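Side-chain contacts in formiminotetrahydrofolate cyclodeaminase (Thermotoga maritima, PDB 1O5H), which probably catalyses the ring closure of 5-formiminotetrahydrofolate to 5,10-methenyltetrahydrofolate with release of ammonia: residues Glu68-Arg73 and Leu135-Glu140; Ser119-Val124 and Val166-Asn171; Arg126-Leu131 and Asp155-Val160. All coordinates share one frame; numbering follows the deposited sequence.

Contact 1 of 3, residues Glu68-Arg73 and Leu135-Glu140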
ATOM      1  N   GLU A  68     -24.415   3.617  14.519  1.00 58.94           N
ATOM      2  CA  GLU A  68     -24.211   4.880  13.819  1.00 58.62           C
ATOM      3  C   GLU A  68     -23.350   5.907  14.557  1.00 57.76           C
ATOM      4  O   GLU A  68     -22.443   6.481  13.946  1.00 57.03           O
ATOM      5  CB  GLU A  68     -25.535   5.504  13.442  1.00 58.88           C
ATOM      6  CG  GLU A  68     -25.809   5.467  11.958  1.00 63.56           C
ATOM      7  CD  GLU A  68     -26.276   6.819  11.473  1.00 68.11           C
ATOM      8  OE1 GLU A  68     -25.602   7.822  11.809  1.00 62.47           O
ATOM      9  OE2 GLU A  68     -27.317   6.881  10.776  1.00 69.32           O
ATOM     10  N   PRO A  69     -23.629   6.179  15.836  1.00 57.23           N
ATOM     11  CA  PRO A  69     -22.709   6.980  16.628  1.00 56.27           C
ATOM     12  C   PRO A  69     -21.276   6.530  16.371  1.00 55.76           C
ATOM     13  O   PRO A  69     -20.419   7.356  16.040  1.00 56.52           O
ATOM     14  CB  PRO A  69     -23.126   6.691  18.081  1.00 56.11           C
ATOM     15  CG  PRO A  69     -24.321   5.798  18.010  1.00 56.88           C
ATOM     16  CD  PRO A  69     -24.831   5.819  16.608  1.00 56.85           C
ATOM     17  N   GLU A  70     -21.035   5.225  16.476  1.00 54.84           N
ATOM     18  CA  GLU A  70     -19.698   4.664  16.255  1.00 53.78           C
ATOM     19  C   GLU A  70     -19.152   4.914  14.842  1.00 51.47           C
ATOM     20  O   GLU A  70     -17.952   5.115  14.675  1.00 51.75           O
ATOM     21  CB  GLU A  70     -19.673   3.163  16.599  1.00 54.07           C
ATOM     22  CG  GLU A  70     -18.282   2.549  16.722  1.00 60.03           C
ATOM     23  CD  GLU A  70     -17.422   3.208  17.793  1.00 67.96           C
ATOM     24  OE1 GLU A  70     -17.967   4.000  18.609  1.00 67.66           O
ATOM     25  OE2 GLU A  70     -16.196   2.931  17.815  1.00 65.44           O
HETATM   26  N   MSE A  71     -20.031   4.912  13.842  1.00 49.57           N
HETATM   27  CA  MSE A  71     -19.621   5.098  12.446  1.00 48.55           C
HETATM   28  C   MSE A  71     -19.250   6.541  12.147  1.00 48.40           C
HETATM   29  O   MSE A  71     -18.224   6.809  11.528  1.00 49.97           O
HETATM   30  CB  MSE A  71     -20.689   4.595  11.461  1.00 47.96           C
HETATM   31  CG  MSE A  71     -20.948   3.096  11.543  1.00 50.83           C
HETATM   32 SE   MSE A  71     -19.405   2.004  11.087  1.00 60.54          SE
HETATM   33  CE  MSE A  71     -19.396   0.675  12.552  1.00 50.83           C
ATOM     34  N   GLU A  72     -20.063   7.485  12.597  1.00 49.20           N
ATOM     35  CA  GLU A  72     -19.710   8.889  12.403  1.00 49.84           C
ATOM     36  C   GLU A  72     -18.413   9.239  13.110  1.00 49.67           C
ATOM     37  O   GLU A  72     -17.647  10.073  12.637  1.00 49.15           O
ATOM     38  CB  GLU A  72     -20.824   9.801  12.861  1.00 48.01           C
ATOM     39  CG  GLU A  72     -21.875   9.991  11.784  1.00 54.54           C
ATOM     40  CD  GLU A  72     -23.288  10.166  12.344  1.00 63.78           C
ATOM     41  OE1 GLU A  72     -23.529   9.800  13.519  1.00 67.03           O
ATOM     42  OE2 GLU A  72     -24.173  10.658  11.606  1.00 59.66           O
ATOM     43  N   ARG A  73     -18.176   8.570  14.234  1.00 49.35           N
ATOM     44  CA  ARG A  73     -16.962   8.731  15.009  1.00 49.32           C
ATOM     45  C   ARG A  73     -15.737   8.302  14.194  1.00 48.71           C
ATOM     46  O   ARG A  73     -14.685   8.952  14.255  1.00 50.91           O
ATOM     47  CB  ARG A  73     -17.071   7.922  16.307  1.00 48.84           C
ATOM     48  CG  ARG A  73     -16.068   8.311  17.397  1.00 52.92           C
ATOM     49  CD  ARG A  73     -15.814   7.222  18.455  1.00 52.83           C
ATOM     50  NE  ARG A  73     -15.336   5.979  17.841  1.00 64.46           N
ATOM     51  CZ  ARG A  73     -14.072   5.751  17.465  1.00 69.90           C
ATOM     52  NH1 ARG A  73     -13.131   6.678  17.655  1.00 70.61           N
ATOM     53  NH2 ARG A  73     -13.746   4.588  16.900  1.00 65.43           N
ATOM     54  N   LEU A 135     -10.368  -0.802  11.893  1.00 39.96           N
ATOM     55  CA  LEU A 135     -10.648  -1.857  10.937  1.00 35.60           C
ATOM     56  C   LEU A 135     -11.182  -3.017  11.701  1.00 36.97           C
ATOM     57  O   LEU A 135     -12.079  -3.688  11.222  1.00 39.47           O
ATOM     58  CB  LEU A 135      -9.414  -2.245  10.133  1.00 35.97           C
ATOM     59  CG  LEU A 135      -8.991  -1.192   9.102  1.00 35.14           C
ATOM     60  CD1 LEU A 135      -7.829  -1.622   8.275  1.00 29.72           C
ATOM     61  CD2 LEU A 135     -10.142  -0.866   8.181  1.00 37.52           C
ATOM     62  N   GLU A 136     -10.704  -3.240  12.920  1.00 37.43           N
ATOM     63  CA  GLU A 136     -11.320  -4.312  13.701  1.00 40.53           C
ATOM     64  C   GLU A 136     -12.803  -4.009  14.009  1.00 42.14           C
ATOM     65  O   GLU A 136     -13.678  -4.883  13.873  1.00 44.71           O
ATOM     66  CB  GLU A 136     -10.553  -4.622  14.968  1.00 39.87           C
ATOM     67  CG  GLU A 136     -11.034  -5.907  15.588  1.00 40.91           C
ATOM     68  CD  GLU A 136     -10.284  -6.289  16.837  1.00 56.17           C
ATOM     69  OE1 GLU A 136      -9.144  -5.822  17.060  1.00 50.85           O
ATOM     70  OE2 GLU A 136     -10.850  -7.098  17.599  1.00 70.14           O
ATOM     71  N   LYS A 137     -13.095  -2.773  14.400  1.00 40.21           N
ATOM     72  CA  LYS A 137     -14.482  -2.399  14.636  1.00 38.38           C
ATOM     73  C   LYS A 137     -15.277  -2.529  13.351  1.00 38.65           C
ATOM     74  O   LYS A 137     -16.374  -3.077  13.364  1.00 38.00           O
ATOM     75  CB  LYS A 137     -14.596  -1.005  15.254  1.00 36.72           C
ATOM     76  CG  LYS A 137     -14.288  -1.018  16.753  1.00 40.96           C
ATOM     77  CD  LYS A 137     -13.977   0.360  17.335  1.00 47.18           C
ATOM     78  CE  LYS A 137     -13.513   0.221  18.774  1.00 51.77           C
ATOM     79  NZ  LYS A 137     -13.758   1.451  19.567  1.00 63.14           N
ATOM     80  N   LEU A 138     -14.710  -2.093  12.229  1.00 38.16           N
ATOM     81  CA  LEU A 138     -15.441  -2.198  10.969  1.00 39.10           C
ATOM     82  C   LEU A 138     -15.694  -3.661  10.536  1.00 40.60           C
ATOM     83  O   LEU A 138     -16.784  -4.011  10.096  1.00 38.67           O
ATOM     84  CB  LEU A 138     -14.719  -1.430   9.875  1.00 38.93           C
ATOM     85  CG  LEU A 138     -14.677   0.085  10.049  1.00 41.31           C
ATOM     86  CD1 LEU A 138     -13.803   0.696   8.995  1.00 41.48           C
ATOM     87  CD2 LEU A 138     -16.052   0.708   9.986  1.00 37.05           C
ATOM     88  N   ALA A 139     -14.685  -4.519  10.672  1.00 40.42           N
ATOM     89  CA  ALA A 139     -14.873  -5.926  10.387  1.00 39.62           C
ATOM     90  C   ALA A 139     -16.081  -6.455  11.120  1.00 42.93           C
ATOM     91  O   ALA A 139     -16.824  -7.280  10.579  1.00 44.77           O
ATOM     92  CB  ALA A 139     -13.657  -6.722  10.792  1.00 40.39           C
ATOM     93  N   GLU A 140     -16.294  -5.990  12.347  1.00 43.62           N
ATOM     94  CA  GLU A 140     -17.283  -6.639  13.196  1.00 44.83           C
ATOM     95  C   GLU A 140     -18.660  -6.013  13.075  1.00 41.92           C
ATOM     96  O   GLU A 140     -19.641  -6.709  12.966  1.00 40.16           O
ATOM     97  CB  GLU A 140     -16.811  -6.646  14.648  1.00 48.02           C
ATOM     98  CG  GLU A 140     -17.621  -7.552  15.559  1.00 54.20           C
ATOM     99  CD  GLU A 140     -17.184  -7.441  17.010  1.00 68.12           C
ATOM    100  OE1 GLU A 140     -16.049  -6.943  17.265  1.00 67.38           O
ATOM    101  OE2 GLU A 140     -17.983  -7.852  17.892  1.00 72.61           O
TER
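Glu-70 and Lys-137 bridge the gap between the two helices: NZ of Lys-137 gives OE2 of Glu-70 a weak hydrogen bond of 3.3 Å, part of a salt bridge. The two side chains meet at about a right angle, and the lysine also presents the flank of its tail, with its CD 3.4 Å from OE2 of Glu-70. That oxygen is shared with Arg-73, three residues along the same helix. NH2 of Arg-73 reaches Glu-70 OE2 at 3.1 Å from above the carboxylate plane, 47° out of it, while NE of Arg-73 adds a weak bond to each carboxylate oxygen. OE2 thus collects three donors and OE1 one. The bend of Glu-70 at chi2 (59°) turns its carboxylate so that CD lies in plane at the edge of the guanidinium. NH2 of Arg-73 has its strongest polar partner in Glu-134, one turn before Lys-137, so the arginine also binds across to the second helix.

This salt-bridge network spans two roughly antiparallel helices, their segments inclined at 141°, in the all-helical fold first described for this protein. It joins the start of helix 68-100 to the end of helix 107-141. The short segments' axes approach no closer than 11.5 Å, and long side chains make the connection. With an alanine in place of Glu-70, Lys-137 and NE of Arg-73 would probably lose their carboxylate mate, NH2 of Arg-73 keeping Glu-134 but lying 4.1 Å from the like-charged NZ of Lys-137.

On the buried side the contact is apolar. SE of the selenomethionine Met-71 packs against CD2 of Leu-138 at 3.8 Å. Met-71 also leans on Thr-58 and Arg-59, and Leu-138 on Ala-51 and Ala-55 of helix 36-56.

Contact 2 of 3, residues Ser119-Val124 and Val166-Asn171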
ATOM      1  N   SER A 119      11.532   9.513  14.557  1.00 37.31           N
ATOM      2  CA  SER A 119      10.215   9.689  15.174  1.00 37.36           C
ATOM      3  C   SER A 119       9.144   9.708  14.132  1.00 37.01           C
ATOM      4  O   SER A 119       7.991   9.372  14.419  1.00 39.95           O
ATOM      5  CB  SER A 119      10.123  10.992  15.971  1.00 35.03           C
ATOM      6  OG  SER A 119      11.020  10.952  17.056  1.00 44.01           O
ATOM      7  N   VAL A 120       9.506  10.129  12.928  1.00 34.64           N
ATOM      8  CA  VAL A 120       8.498  10.307  11.905  1.00 32.64           C
ATOM      9  C   VAL A 120       7.796   8.994  11.579  1.00 33.96           C
ATOM     10  O   VAL A 120       6.577   8.906  11.794  1.00 33.26           O
ATOM     11  CB  VAL A 120       9.032  10.984  10.661  1.00 32.61           C
ATOM     12  CG1 VAL A 120       7.978  10.959   9.569  1.00 25.87           C
ATOM     13  CG2 VAL A 120       9.433  12.393  10.998  1.00 27.06           C
ATOM     14  N   PRO A 121       8.526   7.957  11.135  1.00 34.54           N
ATOM     15  CA  PRO A 121       7.864   6.669  10.844  1.00 36.21           C
ATOM     16  C   PRO A 121       7.206   6.100  12.091  1.00 37.75           C
ATOM     17  O   PRO A 121       6.120   5.545  12.006  1.00 41.77           O
ATOM     18  CB  PRO A 121       8.988   5.766  10.328  1.00 35.48           C
ATOM     19  CG  PRO A 121      10.285   6.456  10.641  1.00 33.07           C
ATOM     20  CD  PRO A 121       9.978   7.892  10.904  1.00 32.60           C
HETATM   21  N   MSE A 122       7.830   6.286  13.246  1.00 37.93           N
HETATM   22  CA  MSE A 122       7.215   5.899  14.503  1.00 38.41           C
HETATM   23  C   MSE A 122       5.806   6.468  14.581  1.00 38.19           C
HETATM   24  O   MSE A 122       4.853   5.740  14.858  1.00 37.83           O
HETATM   25  CB  MSE A 122       8.076   6.378  15.677  1.00 38.63           C
HETATM   26  CG  MSE A 122       7.771   5.707  17.008  1.00 45.55           C
HETATM   27 SE   MSE A 122       7.491   3.746  17.007  1.00 58.65          SE
HETATM   28  CE  MSE A 122       9.130   3.222  16.467  1.00 71.13           C
ATOM     29  N   ASP A 123       5.676   7.762  14.294  1.00 39.63           N
ATOM     30  CA  ASP A 123       4.372   8.416  14.329  1.00 40.65           C
ATOM     31  C   ASP A 123       3.427   7.816  13.315  1.00 40.64           C
ATOM     32  O   ASP A 123       2.281   7.529  13.648  1.00 43.53           O
ATOM     33  CB  ASP A 123       4.505   9.926  14.202  1.00 38.68           C
ATOM     34  CG  ASP A 123       5.054  10.551  15.485  1.00 47.70           C
ATOM     35  OD1 ASP A 123       5.034   9.837  16.520  1.00 48.62           O
ATOM     36  OD2 ASP A 123       5.524  11.716  15.577  1.00 49.44           O
ATOM     37  N   VAL A 124       3.921   7.557  12.103  1.00 37.74           N
ATOM     38  CA  VAL A 124       3.102   6.911  11.088  1.00 34.28           C
ATOM     39  C   VAL A 124       2.557   5.615  11.633  1.00 35.66           C
ATOM     40  O   VAL A 124       1.365   5.333  11.489  1.00 38.46           O
ATOM     41  CB  VAL A 124       3.874   6.605   9.796  1.00 32.67           C
ATOM     42  CG1 VAL A 124       2.993   5.841   8.851  1.00 24.87           C
ATOM     43  CG2 VAL A 124       4.333   7.881   9.136  1.00 27.24           C
ATOM     44  N   VAL A 166      10.701  -0.765   9.044  1.00 32.76           N
ATOM     45  CA  VAL A 166      12.025  -0.702   8.447  1.00 34.24           C
ATOM     46  C   VAL A 166      12.616   0.718   8.554  1.00 36.09           C
ATOM     47  O   VAL A 166      13.792   0.892   8.922  1.00 37.57           O
ATOM     48  CB  VAL A 166      12.041  -1.235   7.018  1.00 36.57           C
ATOM     49  CG1 VAL A 166      13.234  -0.672   6.214  1.00 30.15           C
ATOM     50  CG2 VAL A 166      12.077  -2.750   7.050  1.00 27.65           C
ATOM     51  N   ASN A 167      11.800   1.730   8.279  1.00 34.40           N
ATOM     52  CA  ASN A 167      12.315   3.076   8.342  1.00 36.05           C
ATOM     53  C   ASN A 167      12.668   3.529   9.758  1.00 36.74           C
ATOM     54  O   ASN A 167      13.698   4.187   9.966  1.00 37.74           O
ATOM     55  CB  ASN A 167      11.415   4.034   7.578  1.00 37.49           C
ATOM     56  CG  ASN A 167      11.416   3.742   6.087  1.00 32.26           C
ATOM     57  OD1 ASN A 167      10.373   3.691   5.457  1.00 39.83           O
ATOM     58  ND2 ASN A 167      12.593   3.517   5.525  1.00 39.11           N
ATOM     59  N   VAL A 168      11.865   3.130  10.741  1.00 36.56           N
ATOM     60  CA  VAL A 168      12.276   3.318  12.136  1.00 35.70           C
ATOM     61  C   VAL A 168      13.633   2.670  12.435  1.00 37.25           C
ATOM     62  O   VAL A 168      14.530   3.323  12.982  1.00 37.46           O
ATOM     63  CB  VAL A 168      11.241   2.807  13.118  1.00 33.70           C
ATOM     64  CG1 VAL A 168      11.840   2.693  14.507  1.00 30.42           C
ATOM     65  CG2 VAL A 168      10.086   3.752  13.138  1.00 34.05           C
ATOM     66  N   LEU A 169      13.806   1.402  12.063  1.00 37.54           N
ATOM     67  CA  LEU A 169      15.073   0.750  12.392  1.00 38.28           C
ATOM     68  C   LEU A 169      16.286   1.277  11.644  1.00 40.10           C
ATOM     69  O   LEU A 169      17.351   1.384  12.248  1.00 41.62           O
ATOM     70  CB  LEU A 169      14.996  -0.754  12.285  1.00 35.87           C
ATOM     71  CG  LEU A 169      13.910  -1.345  13.169  1.00 31.75           C
ATOM     72  CD1 LEU A 169      13.923  -2.844  13.062  1.00 22.39           C
ATOM     73  CD2 LEU A 169      14.113  -0.938  14.586  1.00 37.94           C
ATOM     74  N   ILE A 170      16.154   1.619  10.362  1.00 40.07           N
ATOM     75  CA  ILE A 170      17.325   2.176   9.673  1.00 42.35           C
ATOM     76  C   ILE A 170      17.817   3.408  10.400  1.00 43.61           C
ATOM     77  O   ILE A 170      19.018   3.620  10.494  1.00 47.23           O
ATOM     78  CB  ILE A 170      17.128   2.458   8.149  1.00 42.48           C
ATOM     79  CG1 ILE A 170      15.954   3.435   7.912  1.00 46.55           C
ATOM     80  CG2 ILE A 170      17.063   1.118   7.364  1.00 35.38           C
ATOM     81  CD1 ILE A 170      15.883   4.115   6.512  1.00 44.88           C
ATOM     82  N   ASN A 171      16.904   4.204  10.946  1.00 44.34           N
ATOM     83  CA  ASN A 171      17.318   5.377  11.687  1.00 44.62           C
ATOM     84  C   ASN A 171      17.914   5.099  13.050  1.00 45.70           C
ATOM     85  O   ASN A 171      19.003   5.597  13.377  1.00 49.60           O
ATOM     86  CB  ASN A 171      16.183   6.341  11.767  1.00 44.75           C
ATOM     87  CG  ASN A 171      15.941   7.020  10.451  1.00 51.04           C
ATOM     88  OD1 ASN A 171      16.611   8.002  10.121  1.00 74.53           O
ATOM     89  ND2 ASN A 171      15.017   6.500   9.679  1.00 29.69           N
TER
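Val-168 carries the apolar packing here, wedged against Pro-121 and the selenomethionine Met-122. Its CG2 lies 3.6 Å from CB of Pro-121, and the proline CG rests against the backbone N of Val-168. Met-122 comes in from the next position: CG is anti to the backbone N (chi1 -163°), and bends at chi2 and chi3 carry CE round to both methyls of Val-168, CG1 being 3.4 Å from that CE. The CB of Asn-167 completes this surface, 4.1 Å from CB of Pro-121.

The backbones can come close, with the CA atoms of Pro-121 and Val-168 only 5.7 Å apart. Pro-121 has no N-H to offer the preceding turn, and its helix is kinked there.

The two asparagines find partners within the helix and on the other chain. ND2 of Asn-171 donates to O of Asn-167 at 2.7 Å, with that oxygen nearly in the plane of the Asn-171 side-chain amide, and OD1 of Asn-167 accepts from Asn-152 of the second subunit.

The two antiparallel helices are flanked by helix 178-206, whose Met-184 and Leu-188 touch Met-122, and by helix 68-100 against Val-120 and Val-124, while the second subunit packs on Val-166, Leu-169 and Ile-170.

Contact 3 of 3, residues Arg126-Leu131 and Asp155-Val160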
ATOM      1  N   ARG A 126       1.963   4.810  14.674  1.00 38.69           N
ATOM      2  CA  ARG A 126       0.929   5.001  15.667  1.00 39.53           C
ATOM      3  C   ARG A 126      -0.386   5.210  14.974  1.00 37.74           C
ATOM      4  O   ARG A 126      -1.370   4.624  15.377  1.00 40.53           O
ATOM      5  CB  ARG A 126       1.210   6.190  16.538  1.00 42.00           C
ATOM      6  CG  ARG A 126       2.359   6.066  17.466  1.00 47.47           C
ATOM      7  CD  ARG A 126       2.350   7.234  18.393  1.00 67.67           C
ATOM      8  NE  ARG A 126       3.631   7.424  19.043  1.00 87.99           N
ATOM      9  CZ  ARG A 126       3.769   8.115  20.159  1.00 94.93           C
ATOM     10  NH1 ARG A 126       4.976   8.269  20.714  1.00 98.93           N
ATOM     11  NH2 ARG A 126       2.685   8.643  20.727  1.00 94.91           N
ATOM     12  N   VAL A 127      -0.411   6.038  13.937  1.00 35.42           N
ATOM     13  CA  VAL A 127      -1.641   6.190  13.165  1.00 36.27           C
ATOM     14  C   VAL A 127      -2.101   4.830  12.638  1.00 35.66           C
ATOM     15  O   VAL A 127      -3.279   4.488  12.723  1.00 35.63           O
ATOM     16  CB  VAL A 127      -1.493   7.180  12.007  1.00 38.67           C
ATOM     17  CG1 VAL A 127      -2.810   7.318  11.270  1.00 36.91           C
ATOM     18  CG2 VAL A 127      -0.996   8.560  12.509  1.00 32.75           C
HETATM   19  N   MSE A 128      -1.172   4.027  12.150  1.00 34.35           N
HETATM   20  CA  MSE A 128      -1.541   2.689  11.716  1.00 36.78           C
HETATM   21  C   MSE A 128      -2.157   1.879  12.836  1.00 38.38           C
HETATM   22  O   MSE A 128      -3.176   1.224  12.627  1.00 43.78           O
HETATM   23  CB  MSE A 128      -0.364   1.944  11.085  1.00 36.71           C
HETATM   24  CG  MSE A 128       0.059   2.518   9.734  1.00 36.39           C
HETATM   25 SE   MSE A 128      -1.423   2.592   8.406  1.00 49.82          SE
HETATM   26  CE  MSE A 128      -2.210   4.380   8.737  1.00 28.04           C
ATOM     27  N   LYS A 129      -1.578   1.916  14.028  1.00 36.56           N
ATOM     28  CA  LYS A 129      -2.242   1.279  15.160  1.00 37.86           C
ATOM     29  C   LYS A 129      -3.711   1.756  15.299  1.00 38.49           C
ATOM     30  O   LYS A 129      -4.622   0.952  15.532  1.00 38.06           O
ATOM     31  CB  LYS A 129      -1.459   1.527  16.453  1.00 40.93           C
ATOM     32  CG  LYS A 129      -2.056   0.951  17.746  1.00 35.90           C
ATOM     33  CD  LYS A 129      -3.102   1.856  18.377  1.00 50.35           C
ATOM     34  CE  LYS A 129      -2.565   3.218  18.826  1.00 56.09           C
ATOM     35  NZ  LYS A 129      -1.377   3.139  19.723  1.00 59.19           N
ATOM     36  N   ASP A 130      -3.950   3.054  15.148  1.00 38.04           N
ATOM     37  CA  ASP A 130      -5.318   3.545  15.216  1.00 38.60           C
ATOM     38  C   ASP A 130      -6.146   2.962  14.101  1.00 37.52           C
ATOM     39  O   ASP A 130      -7.252   2.536  14.334  1.00 36.04           O
ATOM     40  CB  ASP A 130      -5.357   5.060  15.137  1.00 40.05           C
ATOM     41  CG  ASP A 130      -4.784   5.710  16.370  1.00 45.22           C
ATOM     42  OD1 ASP A 130      -4.824   5.058  17.448  1.00 45.90           O
ATOM     43  OD2 ASP A 130      -4.286   6.862  16.353  1.00 45.96           O
ATOM     44  N   LEU A 131      -5.601   2.942  12.887  1.00 37.18           N
ATOM     45  CA  LEU A 131      -6.341   2.449  11.745  1.00 34.50           C
ATOM     46  C   LEU A 131      -6.707   1.013  11.989  1.00 34.70           C
ATOM     47  O   LEU A 131      -7.839   0.621  11.766  1.00 34.57           O
ATOM     48  CB  LEU A 131      -5.528   2.593  10.464  1.00 34.67           C
ATOM     49  CG  LEU A 131      -6.122   1.944   9.210  1.00 34.19           C
ATOM     50  CD1 LEU A 131      -7.482   2.534   8.903  1.00 25.66           C
ATOM     51  CD2 LEU A 131      -5.203   2.085   7.992  1.00 34.43           C
ATOM     52  N   ASP A 155      -4.973  -5.172   4.792  1.00 33.35           N
ATOM     53  CA  ASP A 155      -3.747  -5.563   4.147  1.00 33.87           C
ATOM     54  C   ASP A 155      -2.816  -4.344   3.943  1.00 34.46           C
ATOM     55  O   ASP A 155      -1.625  -4.408   4.274  1.00 36.89           O
ATOM     56  CB  ASP A 155      -4.046  -6.353   2.887  1.00 32.64           C
ATOM     57  CG  ASP A 155      -4.497  -7.781   3.197  1.00 35.60           C
ATOM     58  OD1 ASP A 155      -3.840  -8.433   4.025  1.00 39.70           O
ATOM     59  OD2 ASP A 155      -5.475  -8.356   2.658  1.00 45.73           O
ATOM     60  N   LEU A 156      -3.356  -3.221   3.471  1.00 32.33           N
ATOM     61  CA  LEU A 156      -2.510  -2.048   3.267  1.00 32.41           C
ATOM     62  C   LEU A 156      -1.972  -1.547   4.598  1.00 32.09           C
ATOM     63  O   LEU A 156      -0.778  -1.306   4.729  1.00 28.83           O
ATOM     64  CB  LEU A 156      -3.276  -0.941   2.565  1.00 33.64           C
ATOM     65  CG  LEU A 156      -3.846  -1.342   1.215  1.00 30.52           C
ATOM     66  CD1 LEU A 156      -4.653  -0.189   0.679  1.00 24.78           C
ATOM     67  CD2 LEU A 156      -2.739  -1.732   0.261  1.00 23.08           C
ATOM     68  N   CYS A 157      -2.858  -1.436   5.585  1.00 34.10           N
ATOM     69  CA  CYS A 157      -2.463  -1.073   6.928  1.00 37.52           C
ATOM     70  C   CYS A 157      -1.211  -1.852   7.373  1.00 39.55           C
ATOM     71  O   CYS A 157      -0.155  -1.273   7.672  1.00 40.91           O
ATOM     72  CB  CYS A 157      -3.611  -1.341   7.880  1.00 37.79           C
ATOM     73  SG  CYS A 157      -3.243  -0.881   9.576  1.00 42.57           S
ATOM     74  N   HIS A 158      -1.326  -3.168   7.373  1.00 39.30           N
ATOM     75  CA  HIS A 158      -0.222  -4.013   7.741  1.00 40.98           C
ATOM     76  C   HIS A 158       1.066  -3.701   6.959  1.00 41.88           C
ATOM     77  O   HIS A 158       2.158  -3.607   7.547  1.00 46.03           O
ATOM     78  CB  HIS A 158      -0.638  -5.452   7.529  1.00 42.56           C
ATOM     79  CG  HIS A 158       0.402  -6.443   7.925  1.00 44.55           C
ATOM     80  ND1 HIS A 158       1.140  -7.154   7.003  1.00 47.82           N
ATOM     81  CD2 HIS A 158       0.828  -6.844   9.146  1.00 49.14           C
ATOM     82  CE1 HIS A 158       1.975  -7.959   7.638  1.00 46.82           C
ATOM     83  NE2 HIS A 158       1.803  -7.791   8.940  1.00 55.56           N
ATOM     84  N   ALA A 159       0.962  -3.540   5.642  1.00 37.55           N
ATOM     85  CA  ALA A 159       2.165  -3.246   4.857  1.00 35.57           C
ATOM     86  C   ALA A 159       2.794  -1.919   5.303  1.00 36.54           C
ATOM     87  O   ALA A 159       4.015  -1.811   5.405  1.00 37.17           O
ATOM     88  CB  ALA A 159       1.853  -3.207   3.353  1.00 32.00           C
ATOM     89  N   VAL A 160       1.957  -0.907   5.538  1.00 34.94           N
ATOM     90  CA  VAL A 160       2.461   0.379   5.899  1.00 33.31           C
ATOM     91  C   VAL A 160       3.236   0.161   7.186  1.00 34.69           C
ATOM     92  O   VAL A 160       4.379   0.600   7.321  1.00 36.67           O
ATOM     93  CB  VAL A 160       1.351   1.395   6.101  1.00 33.06           C
ATOM     94  CG1 VAL A 160       1.942   2.720   6.583  1.00 32.02           C
ATOM     95  CG2 VAL A 160       0.612   1.617   4.797  1.00 32.78           C
TER
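Cys-157 is the first residue of 155-160 to meet 126-131, packing against Met-128 and Leu-131. With SG anti to the backbone N (chi1 -178°), the thiol is directed between them: SG is 3.7 Å from the backbone O of Met-128, a contact that is not a hydrogen bond, and 4.1 Å from SE of that selenomethionine. CB of Cys-157 takes CD2 of Leu-131 at 3.8 Å.

CB of His-158 is directed away from 126-131, and its ring stacks on Tyr-199 of helix 178-206. Here the arrangement is an antiparallel helical hairpin, formed by the consecutive helices 107-141 and 147-172, whose short segments run at 158° with axes 9.7 Å apart, close to the centre of the chain. Ala-159, buried, packs on Ala-159 of the second subunit.

Val-160 turns back to Met-128, the two side chains crossing at about a right angle. Its CG1 sits 3.7 Å from CG of Met-128, and the bend at chi2 (-56°) brings SE of Met-128 across the branch, 3.8 Å from CB of Val-160. Beyond the pair, Val-160 touches Val-43 of helix 36-56, and Met-128 touches Leu-85 of helix 68-100 and Ile-195 of helix 178-206.

From the N terminus, the chain enters contact 1 at 68-73, then runs through helix 68-100 into helix 107-141. That helix supplies one segment to every contact: 119-124, 126-131 and 135-140, where contact 1 closes its loop and ties it to helix 68-100. Helix 147-172 then returns, closing contact 3 at 155-160 and contact 2 at 166-171, both tying it to helix 107-141. Contact 3 therefore lies within the span of contact 2, and contact 1 crosses both. Contact 3 is the middle one: Val-160 CG1 meets Val-124 CG1 at 4.0 Å, and Cys-157 CB meets Leu-135 CD1 at 4.2 Å. Contacts 1 and 2, centres 28 Å apart, do not touch. Contacts 2 and 3 also adjoin the second subunit.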